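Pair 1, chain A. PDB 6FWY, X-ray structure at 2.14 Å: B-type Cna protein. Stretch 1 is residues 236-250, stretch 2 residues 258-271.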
# COMPACT_ATOMS: atom_id res chain seq x y z
N LYS A 236 -20.77 -14.85 1.97
CA LYS A 236 -19.86 -13.72 1.81
C LYS A 236 -18.72 -14.14 0.88
O LYS A 236 -18.53 -15.32 0.60
CB LYS A 236 -19.27 -13.27 3.15
CG LYS A 236 -18.50 -14.34 3.88
CD LYS A 236 -17.56 -13.85 4.95
CE LYS A 236 -16.73 -15.03 5.46
NZ LYS A 236 -15.98 -14.67 6.70
N GLY A 237 -17.96 -13.15 0.43
CA GLY A 237 -16.74 -13.35 -0.31
C GLY A 237 -15.57 -12.90 0.52
O GLY A 237 -15.72 -12.00 1.34
N THR A 238 -14.41 -13.53 0.32
CA THR A 238 -13.15 -13.08 0.91
C THR A 238 -12.19 -12.83 -0.24
O THR A 238 -11.69 -13.77 -0.86
CB THR A 238 -12.54 -14.12 1.88
OG1 THR A 238 -13.46 -14.38 2.95
CG2 THR A 238 -11.23 -13.62 2.46
N ALA A 239 -11.91 -11.56 -0.53
CA ALA A 239 -10.95 -11.20 -1.57
C ALA A 239 -9.54 -11.56 -1.14
O ALA A 239 -9.20 -11.50 0.05
CB ALA A 239 -11.06 -9.73 -1.94
N ASN A 240 -8.73 -11.98 -2.09
CA ASN A 240 -7.33 -12.23 -1.88
C ASN A 240 -6.63 -11.43 -2.97
O ASN A 240 -6.72 -11.78 -4.15
CB ASN A 240 -6.99 -13.71 -1.97
CG ASN A 240 -5.57 -14.01 -1.51
OD1 ASN A 240 -4.87 -13.13 -0.97
ND2 ASN A 240 -5.13 -15.23 -1.70
N VAL A 241 -5.97 -10.36 -2.54
CA VAL A 241 -5.45 -9.37 -3.46
C VAL A 241 -3.97 -9.12 -3.27
O VAL A 241 -3.38 -9.50 -2.26
CB VAL A 241 -6.20 -8.02 -3.34
CG1 VAL A 241 -7.69 -8.23 -3.57
CG2 VAL A 241 -5.94 -7.33 -2.00
N SER A 242 -3.40 -8.50 -4.28
CA SER A 242 -2.05 -8.01 -4.25
C SER A 242 -2.15 -6.55 -3.80
O SER A 242 -3.03 -5.83 -4.27
CB SER A 242 -1.47 -8.10 -5.65
OG SER A 242 -0.11 -7.83 -5.63
N THR A 243 -1.28 -6.14 -2.88
CA THR A 243 -1.26 -4.76 -2.40
C THR A 243 0.19 -4.33 -2.14
O THR A 243 1.00 -5.12 -1.66
CB THR A 243 -2.16 -4.60 -1.13
OG1 THR A 243 -2.39 -3.20 -0.85
CG2 THR A 243 -1.55 -5.29 0.14
N THR A 244 0.50 -3.08 -2.48
CA THR A 244 1.84 -2.50 -2.26
C THR A 244 1.74 -1.41 -1.18
O THR A 244 1.19 -0.33 -1.42
CB THR A 244 2.45 -2.01 -3.60
OG1 THR A 244 2.55 -3.13 -4.51
CG2 THR A 244 3.85 -1.46 -3.43
N ASN A 245 2.24 -1.74 0.01
CA ASN A 245 2.14 -0.88 1.23
C ASN A 245 3.54 -0.59 1.81
O ASN A 245 4.48 -1.34 1.55
CB ASN A 245 1.32 -1.60 2.32
CG ASN A 245 -0.09 -2.00 1.86
OD1 ASN A 245 -0.47 -1.80 0.70
ND2 ASN A 245 -0.86 -2.56 2.76
N PRO A 246 3.68 0.49 2.59
CA PRO A 246 4.97 0.79 3.19
C PRO A 246 5.21 0.01 4.45
O PRO A 246 4.33 -0.08 5.30
CB PRO A 246 4.88 2.29 3.50
CG PRO A 246 3.44 2.50 3.78
CD PRO A 246 2.71 1.57 2.84
N PHE A 247 6.42 -0.54 4.60
CA PHE A 247 6.82 -1.28 5.80
C PHE A 247 8.17 -0.80 6.31
O PHE A 247 9.02 -0.37 5.54
CB PHE A 247 6.84 -2.78 5.53
CG PHE A 247 5.50 -3.34 5.14
CD1 PHE A 247 4.53 -3.59 6.10
CD2 PHE A 247 5.21 -3.58 3.81
CE1 PHE A 247 3.29 -4.09 5.73
CE2 PHE A 247 3.97 -4.11 3.43
CZ PHE A 247 3.00 -4.36 4.39
N THR A 248 8.35 -0.87 7.63
CA THR A 248 9.59 -0.45 8.27
C THR A 248 10.38 -1.67 8.70
O THR A 248 9.80 -2.70 9.10
CB THR A 248 9.32 0.40 9.52
OG1 THR A 248 8.59 -0.39 10.47
CG2 THR A 248 8.52 1.66 9.15
N PHE A 249 11.70 -1.53 8.65
CA PHE A 249 12.63 -2.57 9.00
C PHE A 249 13.68 -2.14 10.03
O PHE A 249 14.10 -0.99 10.06
CB PHE A 249 13.29 -3.11 7.74
CG PHE A 249 12.31 -3.79 6.83
CD1 PHE A 249 11.90 -5.10 7.04
CD2 PHE A 249 11.71 -3.07 5.81
CE1 PHE A 249 10.98 -5.70 6.22
CE2 PHE A 249 10.76 -3.67 4.99
CZ PHE A 249 10.40 -4.99 5.20
N ASP A 250 14.11 -3.11 10.83
CA ASP A 250 14.87 -2.86 12.04
C ASP A 250 16.38 -2.85 11.79
O ASP A 250 16.96 -3.87 11.49
CB ASP A 250 14.47 -3.91 13.08
CG ASP A 250 15.07 -3.68 14.47
OD1 ASP A 250 15.89 -2.78 14.70
OD2 ASP A 250 14.71 -4.49 15.34
N ALA A 258 14.68 1.58 8.22
CA ALA A 258 14.33 1.95 6.85
C ALA A 258 12.89 1.59 6.50
O ALA A 258 12.35 0.59 6.96
CB ALA A 258 15.31 1.34 5.87
N VAL A 259 12.28 2.43 5.68
CA VAL A 259 10.91 2.24 5.21
C VAL A 259 10.96 2.06 3.69
O VAL A 259 11.75 2.69 3.01
CB VAL A 259 9.96 3.41 5.63
CG1 VAL A 259 10.40 4.75 5.00
CG2 VAL A 259 8.51 3.07 5.30
N VAL A 260 10.11 1.18 3.18
CA VAL A 260 10.12 0.79 1.76
C VAL A 260 8.75 0.21 1.38
O VAL A 260 8.09 -0.40 2.20
CB VAL A 260 11.27 -0.21 1.42
CG1 VAL A 260 11.16 -1.49 2.21
CG2 VAL A 260 11.34 -0.52 -0.06
N MET A 261 8.34 0.46 0.14
CA MET A 261 7.10 -0.08 -0.40
C MET A 261 7.34 -1.53 -0.78
O MET A 261 8.27 -1.82 -1.51
CB MET A 261 6.66 0.72 -1.63
CG MET A 261 6.27 2.17 -1.29
SD MET A 261 4.78 2.36 -0.30
CE MET A 261 3.54 2.28 -1.58
N ILE A 262 6.52 -2.42 -0.25
CA ILE A 262 6.58 -3.84 -0.58
C ILE A 262 5.23 -4.36 -1.07
O ILE A 262 4.20 -4.11 -0.45
CB ILE A 262 7.08 -4.67 0.62
CG1 ILE A 262 8.50 -4.22 0.97
CG2 ILE A 262 7.04 -6.17 0.30
CD1 ILE A 262 9.06 -4.85 2.21
N THR A 263 5.28 -5.09 -2.18
CA THR A 263 4.12 -5.79 -2.72
C THR A 263 3.93 -7.05 -1.88
O THR A 263 4.84 -7.85 -1.73
CB THR A 263 4.34 -6.11 -4.22
OG1 THR A 263 4.55 -4.88 -4.92
CG2 THR A 263 3.14 -6.84 -4.85
N THR A 264 2.74 -7.19 -1.28
CA THR A 264 2.38 -8.36 -0.48
C THR A 264 0.91 -8.72 -0.77
O THR A 264 0.31 -8.16 -1.69
CB THR A 264 2.64 -8.11 1.02
OG1 THR A 264 2.37 -9.31 1.78
CG2 THR A 264 1.80 -6.90 1.56
N SER A 265 0.35 -9.67 -0.03
CA SER A 265 -1.07 -10.06 -0.18
C SER A 265 -1.90 -9.51 0.97
O SER A 265 -1.37 -9.20 2.05
CB SER A 265 -1.24 -11.58 -0.24
OG SER A 265 -0.54 -12.18 0.82
N GLU A 266 -3.20 -9.37 0.71
CA GLU A 266 -4.19 -9.01 1.72
C GLU A 266 -5.49 -9.80 1.49
O GLU A 266 -5.93 -9.95 0.36
CB GLU A 266 -4.49 -7.50 1.67
CG GLU A 266 -5.56 -7.01 2.64
CD GLU A 266 -5.84 -5.52 2.52
OE1 GLU A 266 -5.23 -4.85 1.65
OE2 GLU A 266 -6.66 -4.98 3.32
N THR A 267 -6.08 -10.29 2.57
CA THR A 267 -7.43 -10.86 2.54
C THR A 267 -8.44 -9.87 3.16
O THR A 267 -8.13 -9.21 4.14
CB THR A 267 -7.52 -12.19 3.31
OG1 THR A 267 -7.04 -12.00 4.65
CG2 THR A 267 -6.72 -13.30 2.62
N LYS A 268 -9.62 -9.79 2.57
CA LYS A 268 -10.65 -8.88 3.03
C LYS A 268 -12.05 -9.36 2.66
O LYS A 268 -12.29 -9.70 1.51
CB LYS A 268 -10.44 -7.49 2.45
CG LYS A 268 -11.35 -6.41 3.07
CD LYS A 268 -10.80 -5.02 2.80
CE LYS A 268 -11.73 -3.96 3.34
NZ LYS A 268 -10.89 -2.76 3.62
N ASP A 269 -12.95 -9.35 3.64
CA ASP A 269 -14.33 -9.81 3.47
C ASP A 269 -15.24 -8.77 2.83
O ASP A 269 -15.11 -7.57 3.09
CB ASP A 269 -14.95 -10.19 4.82
CG ASP A 269 -14.45 -11.52 5.35
OD1 ASP A 269 -13.64 -12.16 4.68
OD2 ASP A 269 -14.90 -11.94 6.44
N SER A 270 -16.19 -9.26 2.04
CA SER A 270 -17.35 -8.49 1.61
C SER A 270 -18.33 -8.42 2.77
O SER A 270 -18.14 -9.05 3.79
CB SER A 270 -18.04 -9.22 0.44
OG SER A 270 -18.71 -10.39 0.88
N LYS A 271 -19.43 -7.71 2.55
CA LYS A 271 -20.60 -7.88 3.41
C LYS A 271 -21.29 -9.24 3.23
O LYS A 271 -21.01 -9.99 2.28
CB LYS A 271 -21.62 -6.78 3.12
CG LYS A 271 -21.09 -5.37 3.36
CD LYS A 271 -21.83 -4.35 2.51
CE LYS A 271 -21.22 -2.96 2.71
NZ LYS A 271 -22.30 -1.94 2.60
O HOH W 1 -3.70 -2.60 1.90

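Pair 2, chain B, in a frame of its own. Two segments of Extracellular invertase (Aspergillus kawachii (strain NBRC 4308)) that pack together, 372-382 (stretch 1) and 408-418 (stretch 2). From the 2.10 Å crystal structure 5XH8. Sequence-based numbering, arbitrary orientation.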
# COMPACT_ATOMS: atom_id res chain seq x y z
N LEU B 372 -36.71 3.93 2.25
CA LEU B 372 -37.06 5.30 1.91
C LEU B 372 -36.02 6.27 2.54
O LEU B 372 -35.55 6.03 3.65
CB LEU B 372 -38.45 5.66 2.48
CG LEU B 372 -39.66 4.83 2.04
CD1 LEU B 372 -40.83 5.17 2.95
CD2 LEU B 372 -39.94 5.06 0.56
N PRO B 373 -35.68 7.35 1.84
CA PRO B 373 -34.77 8.32 2.45
C PRO B 373 -35.39 8.83 3.73
O PRO B 373 -36.61 9.11 3.75
CB PRO B 373 -34.68 9.44 1.41
CG PRO B 373 -35.89 9.27 0.54
CD PRO B 373 -36.15 7.79 0.52
N ARG B 374 -34.59 8.96 4.79
CA ARG B 374 -35.07 9.42 6.08
C ARG B 374 -34.35 10.71 6.51
O ARG B 374 -33.12 10.82 6.40
CB ARG B 374 -34.88 8.35 7.14
CG ARG B 374 -35.75 7.13 6.91
CD ARG B 374 -35.45 5.95 7.80
NE ARG B 374 -36.32 4.84 7.39
CZ ARG B 374 -36.27 3.60 7.88
NH1 ARG B 374 -35.40 3.25 8.80
NH2 ARG B 374 -37.13 2.71 7.41
N GLU B 375 -35.15 11.68 6.96
CA GLU B 375 -34.65 12.87 7.66
C GLU B 375 -34.32 12.51 9.09
O GLU B 375 -35.12 11.85 9.77
CB GLU B 375 -35.68 14.03 7.60
CG GLU B 375 -35.75 14.67 6.24
CD GLU B 375 -36.82 15.74 6.14
OE1 GLU B 375 -37.16 16.30 7.18
OE2 GLU B 375 -37.31 16.05 5.03
N LEU B 376 -33.11 12.89 9.53
CA LEU B 376 -32.72 12.75 10.92
C LEU B 376 -32.63 14.14 11.57
O LEU B 376 -32.14 15.11 10.94
CB LEU B 376 -31.39 12.02 11.05
CG LEU B 376 -31.29 10.64 10.42
CD1 LEU B 376 -29.96 10.00 10.83
CD2 LEU B 376 -32.45 9.72 10.80
N ARG B 377 -33.14 14.24 12.80
CA ARG B 377 -33.14 15.52 13.55
C ARG B 377 -33.25 15.23 15.04
O ARG B 377 -33.55 14.11 15.43
CB ARG B 377 -34.29 16.43 13.10
CG ARG B 377 -35.69 15.99 13.53
CD ARG B 377 -36.78 16.83 12.87
NE ARG B 377 -38.13 16.50 13.36
CZ ARG B 377 -38.64 16.85 14.56
NH1 ARG B 377 -37.92 17.52 15.47
NH2 ARG B 377 -39.88 16.46 14.87
N VAL B 378 -33.01 16.25 15.86
CA VAL B 378 -33.19 16.08 17.30
C VAL B 378 -34.69 16.18 17.58
O VAL B 378 -35.32 17.13 17.14
CB VAL B 378 -32.40 17.13 18.14
CG1 VAL B 378 -32.59 16.84 19.63
CG2 VAL B 378 -30.93 17.07 17.80
N LEU B 379 -35.27 15.17 18.21
CA LEU B 379 -36.70 15.16 18.49
C LEU B 379 -36.89 15.40 19.97
O LEU B 379 -36.22 14.75 20.79
CB LEU B 379 -37.35 13.83 18.09
CG LEU B 379 -38.82 13.64 18.52
CD1 LEU B 379 -39.71 14.67 17.86
CD2 LEU B 379 -39.32 12.24 18.21
N TYR B 380 -37.79 16.32 20.32
CA TYR B 380 -38.14 16.55 21.73
C TYR B 380 -39.52 16.01 22.04
O TYR B 380 -40.45 16.19 21.25
CB TYR B 380 -38.05 18.03 22.09
CG TYR B 380 -36.62 18.53 22.04
CD1 TYR B 380 -35.76 18.34 23.12
CD2 TYR B 380 -36.13 19.15 20.90
CE1 TYR B 380 -34.45 18.79 23.06
CE2 TYR B 380 -34.82 19.60 20.84
CZ TYR B 380 -33.99 19.42 21.92
OH TYR B 380 -32.71 19.85 21.84
N ILE B 381 -39.64 15.33 23.17
CA ILE B 381 -40.90 14.81 23.64
C ILE B 381 -41.27 15.57 24.93
O ILE B 381 -40.70 15.29 25.99
CB ILE B 381 -40.80 13.31 23.95
CG1 ILE B 381 -40.21 12.54 22.75
CG2 ILE B 381 -42.17 12.76 24.30
CD1 ILE B 381 -39.94 11.09 23.05
N PRO B 382 -42.21 16.54 24.84
CA PRO B 382 -42.56 17.32 26.04
C PRO B 382 -43.64 16.68 26.91
O PRO B 382 -44.31 15.73 26.50
CB PRO B 382 -43.02 18.67 25.46
CG PRO B 382 -43.55 18.34 24.11
CD PRO B 382 -42.83 17.10 23.62
N THR B 408 -43.36 16.93 35.45
CA THR B 408 -43.02 16.46 34.10
C THR B 408 -41.53 16.60 33.78
O THR B 408 -40.78 17.23 34.53
CB THR B 408 -43.83 17.23 33.02
OG1 THR B 408 -43.57 18.64 33.12
CG2 THR B 408 -45.32 16.99 33.16
N VAL B 409 -41.14 16.00 32.66
CA VAL B 409 -39.82 16.21 32.03
C VAL B 409 -39.96 16.42 30.51
O VAL B 409 -40.93 15.95 29.90
CB VAL B 409 -38.84 15.03 32.27
CG1 VAL B 409 -38.41 14.98 33.72
CG2 VAL B 409 -39.45 13.69 31.86
N GLU B 410 -39.02 17.14 29.91
CA GLU B 410 -38.83 17.13 28.46
C GLU B 410 -37.77 16.08 28.11
O GLU B 410 -36.66 16.09 28.66
CB GLU B 410 -38.39 18.49 27.94
CG GLU B 410 -38.46 18.58 26.43
CD GLU B 410 -38.12 19.95 25.90
OE1 GLU B 410 -37.24 20.61 26.48
OE2 GLU B 410 -38.74 20.37 24.90
N LEU B 411 -38.12 15.17 27.20
CA LEU B 411 -37.18 14.16 26.73
C LEU B 411 -36.61 14.56 25.38
O LEU B 411 -37.23 15.31 24.62
CB LEU B 411 -37.85 12.80 26.62
CG LEU B 411 -38.35 12.14 27.90
CD1 LEU B 411 -38.85 10.74 27.58
CD2 LEU B 411 -37.27 12.10 28.99
N GLN B 412 -35.41 14.04 25.11
CA GLN B 412 -34.71 14.24 23.85
C GLN B 412 -34.32 12.88 23.27
O GLN B 412 -33.91 11.98 24.01
CB GLN B 412 -33.46 15.08 24.09
CG GLN B 412 -32.79 15.62 22.84
CD GLN B 412 -31.36 16.06 23.10
OE1 GLN B 412 -30.51 15.27 23.51
NE2 GLN B 412 -31.10 17.32 22.87
N THR B 413 -34.45 12.74 21.95
CA THR B 413 -34.08 11.52 21.25
C THR B 413 -33.82 11.83 19.78
O THR B 413 -33.97 12.98 19.32
CB THR B 413 -35.19 10.45 21.39
OG1 THR B 413 -34.69 9.17 20.97
CG2 THR B 413 -36.40 10.78 20.57
N LEU B 414 -33.44 10.80 19.02
CA LEU B 414 -33.25 10.98 17.58
C LEU B 414 -34.60 10.87 16.86
O LEU B 414 -35.31 9.86 16.99
CB LEU B 414 -32.26 9.95 17.01
CG LEU B 414 -31.99 10.11 15.50
CD1 LEU B 414 -31.17 11.37 15.24
CD2 LEU B 414 -31.31 8.88 14.92
N GLY B 415 -34.92 11.91 16.11
CA GLY B 415 -36.09 11.93 15.24
C GLY B 415 -35.77 11.24 13.92
O GLY B 415 -34.75 11.56 13.29
N ILE B 416 -36.62 10.28 13.54
CA ILE B 416 -36.52 9.49 12.31
C ILE B 416 -37.85 9.63 11.59
O ILE B 416 -38.87 9.18 12.10
CB ILE B 416 -36.24 7.98 12.63
CG1 ILE B 416 -35.01 7.82 13.53
CG2 ILE B 416 -36.08 7.19 11.32
CD1 ILE B 416 -34.80 6.45 14.10
N SER B 417 -37.86 10.24 10.41
CA SER B 417 -39.07 10.37 9.61
C SER B 417 -38.74 10.23 8.12
O SER B 417 -37.60 10.41 7.70
CB SER B 417 -39.72 11.74 9.86
OG SER B 417 -38.80 12.76 9.53
N ILE B 418 -39.75 9.92 7.32
CA ILE B 418 -39.58 9.79 5.88
C ILE B 418 -39.26 11.17 5.35
O ILE B 418 -39.90 12.13 5.72
CB ILE B 418 -40.89 9.29 5.22
CG1 ILE B 418 -41.28 7.91 5.76
CG2 ILE B 418 -40.74 9.26 3.70
CD1 ILE B 418 -42.70 7.50 5.45
O HOH W 2 -36.92 13.45 11.44

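Both pairs are two antiparallel neighbouring strands, and the N, CA and C atoms of 14 central residues superpose with an RMSD of 0.8 Å. The N-to-C directions enclose 163° in pair 1 and 131° in pair 2, yet the register is the same: A:Ala239, A:Val241, A:Thr243 and A:Asn245 coincide with B:Glu375, B:Arg377, B:Leu379 and B:Ile381, and each bonds its partner through two backbone hydrogen bonds. A:Thr243 N to A:Thr264 O (2.8 Å) and A:Thr264 N to A:Thr243 O (2.7 Å) are matched by B:Leu379 N to B:Thr413 O (2.8 Å) and B:Thr413 N to B:Leu379 O (2.9 Å). Because these bonds use only main-chain atoms, they leave the side chains free to differ.

A:Thr264 and B:Thr413 are matched threonines, both in the t rotamer. In pair 1 the methyl meets another threonine, A:Thr243 CG2 to A:Thr264 CG2 at 4.0 Å; in pair 2 a leucine takes that place, B:Leu379 CD2 to B:Thr413 CG2 at 4.0 Å.

Next along this face the solutions part. A:Glu266 packs its aliphatic part against its neighbours, with CB 3.9 Å from A:Val241 CG2 and 4.0 Å from A:Thr243 CG2, while a water donates to both A:Glu266 OE1 (2.7 Å) and A:Thr243 OG1 (3.1 Å). The matching residue in pair 2 is B:Gly415. Without a side chain there, B:Leu379 CB comes to 3.6 Å from B:Gly415 CA; an ideal CB on the glycine would lie only 3.2 Å from B:Leu379 CB and 3.1 Å from B:Arg377 CG.

On the other face, pair 1 links side chains by polar contacts. A:Thr244 OG1 and A:Thr263 OG1 share a hydrogen bond of 2.7 Å, and A:Thr238 OG1 donates to A:Asp269 OD1 at 2.8 Å. The other carboxylate oxygen, A:Asp269 OD2, forms a salt bridge with A:Lys236 NZ at 2.9 Å. At the positions of A:Thr238 and A:Asp269, pair 2 has B:Arg374 and B:Ile418, whose side chains diverge; B:Arg374 CD instead packs on B:Ile416 CG2 at 3.8 Å. Where pair 1 has A:Asn240 and A:Thr267, pair 2 has the apolar B:Leu376 and B:Ile416, with B:Leu376 CD2 4.2 Å from B:Ile416 CG1. B:Leu414 points away at its CA-to-CB bond, but its end returns to place CD1 4.2 Å from B:Leu376 CB.

Thus one hydrogen-bonded ladder accommodates polar links between side chains in pair 1 and more extensive aliphatic packing in the matched part of pair 2.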